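PDB 2AAN: auracyanin A, which binds a single copper ion as a blue copper electron carrier and probably accepts electrons from the membrane-bound alternative complex III. Local coordinates for residues G17-I21 and G42-T46; A83-L87 and E97-A101. The contacts are given in a common frame with arbitrary orientation. Residue numbers count along the deposited sequence, not the author numbering.

Contact 1: residues G17-I21 and G42-T46; sequences GPVTI and GQTVT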
loop_
_atom_site.group_PDB
_atom_site.type_symbol
_atom_site.label_atom_id
_atom_site.label_comp_id
_atom_site.label_asym_id
_atom_site.label_seq_id
_atom_site.Cartn_x
_atom_site.Cartn_y
_atom_site.Cartn_z
ATOM N N GLY A 17 -17.257 -0.425 13.072
ATOM C CA GLY A 17 -16.467 -1.204 13.926
ATOM C C GLY A 17 -15.228 -1.757 13.246
ATOM O O GLY A 17 -15.120 -1.740 12.022
ATOM N N PRO A 18 -14.255 -2.233 14.031
ATOM C CA PRO A 18 -13.027 -2.661 13.374
ATOM C C PRO A 18 -13.206 -3.820 12.380
ATOM O O PRO A 18 -13.895 -4.815 12.672
ATOM C CB PRO A 18 -12.142 -3.092 14.537
ATOM C CG PRO A 18 -12.695 -2.414 15.710
ATOM C CD PRO A 18 -14.166 -2.362 15.484
ATOM N N VAL A 19 -12.561 -3.688 11.230
ATOM C CA VAL A 19 -12.604 -4.689 10.178
ATOM C C VAL A 19 -11.221 -5.002 9.644
ATOM O O VAL A 19 -10.278 -4.201 9.750
ATOM C CB VAL A 19 -13.449 -4.238 8.992
ATOM C CG1 VAL A 19 -14.890 -4.076 9.409
ATOM C CG2 VAL A 19 -12.856 -2.943 8.327
ATOM N N THR A 20 -11.086 -6.200 9.118
ATOM C CA THR A 20 -9.907 -6.549 8.386
ATOM C C THR A 20 -10.309 -6.530 6.917
ATOM O O THR A 20 -11.371 -7.001 6.545
ATOM C CB THR A 20 -9.357 -7.934 8.753
ATOM O OG1 THR A 20 -8.862 -7.915 10.095
ATOM C CG2 THR A 20 -8.221 -8.333 7.819
ATOM N N ILE A 21 -9.452 -5.980 6.090
ATOM C CA ILE A 21 -9.616 -6.082 4.652
ATOM C C ILE A 21 -8.464 -6.940 4.130
ATOM O O ILE A 21 -7.286 -6.645 4.367
ATOM C CB ILE A 21 -9.609 -4.727 3.977
ATOM C CG1 ILE A 21 -10.836 -3.933 4.389
ATOM C CG2 ILE A 21 -9.578 -4.908 2.461
ATOM C CD1 ILE A 21 -10.737 -2.494 3.997
ATOM N N GLY A 42 -12.740 7.285 9.742
ATOM C CA GLY A 42 -12.524 7.063 11.175
ATOM C C GLY A 42 -12.564 5.590 11.578
ATOM O O GLY A 42 -12.212 5.244 12.707
ATOM N N GLN A 43 -13.016 4.721 10.677
ATOM C CA GLN A 43 -13.092 3.294 10.953
ATOM C C GLN A 43 -11.693 2.713 11.155
ATOM O O GLN A 43 -10.763 3.088 10.429
ATOM C CB GLN A 43 -13.802 2.574 9.799
ATOM C CG GLN A 43 -13.980 1.093 10.012
ATOM C CD GLN A 43 -14.841 0.444 8.954
ATOM O OE1 GLN A 43 -14.859 0.864 7.801
ATOM N NE2 GLN A 43 -15.586 -0.583 9.354
ATOM N N THR A 44 -11.564 1.786 12.117
ATOM C CA THR A 44 -10.335 1.012 12.310
ATOM C C THR A 44 -10.286 -0.102 11.260
ATOM O O THR A 44 -11.153 -1.000 11.238
ATOM C CB THR A 44 -10.195 0.398 13.746
ATOM O OG1 THR A 44 -10.248 1.434 14.724
ATOM C CG2 THR A 44 -8.863 -0.331 13.905
ATOM N N VAL A 45 -9.275 -0.001 10.395
ATOM C CA VAL A 45 -9.035 -0.893 9.265
ATOM C C VAL A 45 -7.702 -1.609 9.474
ATOM O O VAL A 45 -6.679 -0.959 9.712
ATOM C CB VAL A 45 -8.914 -0.114 7.918
ATOM C CG1 VAL A 45 -8.760 -1.128 6.713
ATOM C CG2 VAL A 45 -10.087 0.815 7.722
ATOM N N THR A 46 -7.735 -2.940 9.473
ATOM C CA THR A 46 -6.537 -3.747 9.407
ATOM C C THR A 46 -6.449 -4.264 7.959
ATOM O O THR A 46 -7.331 -4.963 7.485
ATOM C CB THR A 46 -6.533 -4.919 10.435
ATOM O OG1 THR A 46 -6.611 -4.399 11.785
ATOM C CG2 THR A 46 -5.240 -5.752 10.280
HETATM O O HOH W 1 -9.176 -3.920 12.523
#

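Contact 2: residues A83-L87 and E97-A101; sequences AANYL and ESPLA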
loop_
_atom_site.group_PDB
_atom_site.type_symbol
_atom_site.label_atom_id
_atom_site.label_comp_id
_atom_site.label_asym_id
_atom_site.label_seq_id
_atom_site.Cartn_x
_atom_site.Cartn_y
_atom_site.Cartn_z
ATOM N N ALA A 83 15.598 -1.689 3.782
ATOM C CA ALA A 83 15.550 -1.497 5.220
ATOM C C ALA A 83 14.645 -0.312 5.622
ATOM O O ALA A 83 14.182 -0.265 6.750
ATOM C CB ALA A 83 16.945 -1.340 5.779
ATOM N N ALA A 84 14.390 0.611 4.690
ATOM C CA ALA A 84 13.456 1.726 4.855
ATOM C C ALA A 84 12.143 1.464 4.133
ATOM O O ALA A 84 11.404 2.407 3.823
ATOM C CB ALA A 84 14.060 2.991 4.305
ATOM N N ASN A 85 11.880 0.195 3.821
ATOM C CA ASN A 85 10.653 -0.210 3.147
ATOM C C ASN A 85 10.524 0.507 1.812
ATOM O O ASN A 85 9.426 0.788 1.376
ATOM C CB ASN A 85 9.425 0.072 4.051
ATOM C CG ASN A 85 8.158 -0.786 3.688
ATOM O OD1 ASN A 85 8.185 -1.668 2.826
ATOM N ND2 ASN A 85 7.059 -0.510 4.377
ATOM N N TYR A 86 11.648 0.794 1.149
ATOM C CA TYR A 86 11.618 1.544 -0.109
ATOM C C TYR A 86 10.714 2.752 0.042
ATOM O O TYR A 86 9.885 3.031 -0.823
ATOM C CB TYR A 86 11.153 0.668 -1.271
ATOM C CG TYR A 86 12.068 -0.517 -1.530
ATOM C CD1 TYR A 86 11.719 -1.781 -1.112
ATOM C CD2 TYR A 86 13.289 -0.359 -2.182
ATOM C CE1 TYR A 86 12.550 -2.875 -1.358
ATOM C CE2 TYR A 86 14.137 -1.455 -2.431
ATOM C CZ TYR A 86 13.743 -2.712 -1.999
ATOM O OH TYR A 86 14.564 -3.799 -2.224
ATOM N N LEU A 87 10.886 3.477 1.141
ATOM C CA LEU A 87 10.076 4.674 1.394
ATOM C C LEU A 87 10.918 5.797 1.950
ATOM O O LEU A 87 11.953 5.556 2.562
ATOM C CB LEU A 87 8.994 4.359 2.421
ATOM C CG LEU A 87 7.751 3.641 1.933
ATOM C CD1 LEU A 87 6.910 3.369 3.167
ATOM C CD2 LEU A 87 6.985 4.467 0.928
ATOM N N GLU A 97 1.525 2.437 6.292
ATOM C CA GLU A 97 2.481 1.585 5.600
ATOM C C GLU A 97 2.415 0.162 6.092
ATOM O O GLU A 97 2.635 -0.099 7.280
ATOM C CB GLU A 97 3.941 2.010 5.840
ATOM C CG GLU A 97 4.328 3.404 5.625
ATOM C CD GLU A 97 5.724 3.701 6.224
ATOM O OE1 GLU A 97 6.432 2.767 6.665
ATOM O OE2 GLU A 97 6.116 4.870 6.245
ATOM N N SER A 98 2.188 -0.770 5.173
ATOM C CA SER A 98 2.401 -2.170 5.499
ATOM C C SER A 98 3.909 -2.401 5.703
ATOM O O SER A 98 4.748 -1.735 5.104
ATOM C CB SER A 98 1.859 -3.112 4.430
ATOM O OG SER A 98 2.773 -3.214 3.372
ATOM N N PRO A 99 4.253 -3.357 6.561
ATOM C CA PRO A 99 5.602 -3.855 6.521
ATOM C C PRO A 99 5.889 -4.381 5.109
ATOM O O PRO A 99 4.960 -4.653 4.346
ATOM C CB PRO A 99 5.555 -5.013 7.524
ATOM C CG PRO A 99 4.468 -4.689 8.416
ATOM C CD PRO A 99 3.446 -4.055 7.560
ATOM N N LEU A 100 7.164 -4.551 4.786
ATOM C CA LEU A 100 7.578 -5.112 3.534
ATOM C C LEU A 100 7.338 -6.597 3.524
ATOM O O LEU A 100 7.798 -7.302 4.397
ATOM C CB LEU A 100 9.052 -4.843 3.331
ATOM C CG LEU A 100 9.713 -5.098 1.986
ATOM C CD1 LEU A 100 9.045 -4.381 0.847
ATOM C CD2 LEU A 100 11.135 -4.618 2.073
ATOM N N ALA A 101 6.640 -7.092 2.515
ATOM C CA ALA A 101 6.319 -8.508 2.498
ATOM C C ALA A 101 7.235 -9.238 1.527
ATOM O O ALA A 101 7.276 -8.941 0.348
ATOM C CB ALA A 101 4.898 -8.720 2.175
#

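Contact 1: residues G17-I21 and G42-T46
Three backbone hydrogen bonds join the segments in alternation: V19 N donates to T44 O (3.0 Å), T46 N to V19 O (2.9 Å) and I21 N to T46 O (2.7 Å), with N-H...O angles of 163 to 175°. V19 thus binds the residues before and after V45, and T46 binds those before and after T20, the pattern of parallel beta bridges V19-V45 and T20-T46. A fourth bond lies before the strands proper, where the side chain of Q43, with chi1 and chi2 both t, brings NE2 within 2.9 Å of G17 O, while Q43 OE1 accepts from S40 N. Three CA-H...O contacts accompany these bonds, such as T20 CA to T46 O at 3.2 Å. The geometry is that of the parallel pairing of the first strand in a cupredoxin beta-sandwich: 19-24 is an outermost strand of its three-stranded sheet, 44-50 lies next to it, and the short axes diverge by 38°. One water donates to V19 O (3.0 Å) and hydrogen-bonds T46 OG1 (2.7 Å), which also hydrogen-bonds T110 OG1 of strand 106-112. On the face bearing V19 and V45, I21 CD1 packs on V45 CG1 at 3.6 Å, and both side chains reach V39 of strand 36-39 in the other sheet. V19 CG1 lies 3.6 Å from Q43 NE2, and the P18 and T44 CB atoms approach to 4.1 Å.

Contact 2: residues A83-L87 and E97-A101
E97 opens the second segment at the end of edge strand 94-97, its carboxylate carbon CD 3.3 Å from L87 CD1; the charge has its partner elsewhere, since OE2 forms a salt bridge with K91. S98 supplies the single hydrogen bond across the segments: its carbonyl O accepts from N85 ND2 at 2.7 Å, with an N-H...O angle of 141°. The S98 hydroxyl reaches forward, OG donating to P99 O (2.8 Å), and also hydrogen-bonds W60 N. L100 then lies beside N85, CB 3.3 Å from N85 OD1, which is hydrogen-bonded to N59 ND2, and L100 CD2 packs obliquely 4.1 Å from Y86 CE1. Both N85 and Y86 have positive phi (58° and 47°), and L87 N bonds A84 O (2.9 Å), so A84-L87 form a beta turn whose two central residues are left-handed. One amide-to-carbonyl bond fixes the two loops to each other, while apolar L100, its side chain about 7 Å from the copper, lines the metal's surroundings without supplying a ligand.

In the fold
From the N terminus, the chain leaves strand 19-24 and passes through strand 36-39 of the other sheet before 44-50 pairs in parallel with 19-24, so contact 1 closes a loop of 20 residues at the start of the modelled chain. Contact 2 follows in series, neither nested nor crossed: it closes the nine-residue excursion from 83-87 through strand 94-97 to 97-101. Contact 1 lies within one sheet, its centre about 15 Å from the centre of the chain; contact 2, near the copper, joins the loop after helix 67-80 to the connection from strand 94-97 of the five-stranded sheet to strand 106-112, the partner of 44-50 in the three-stranded sheet. Their centres are 21 Å apart.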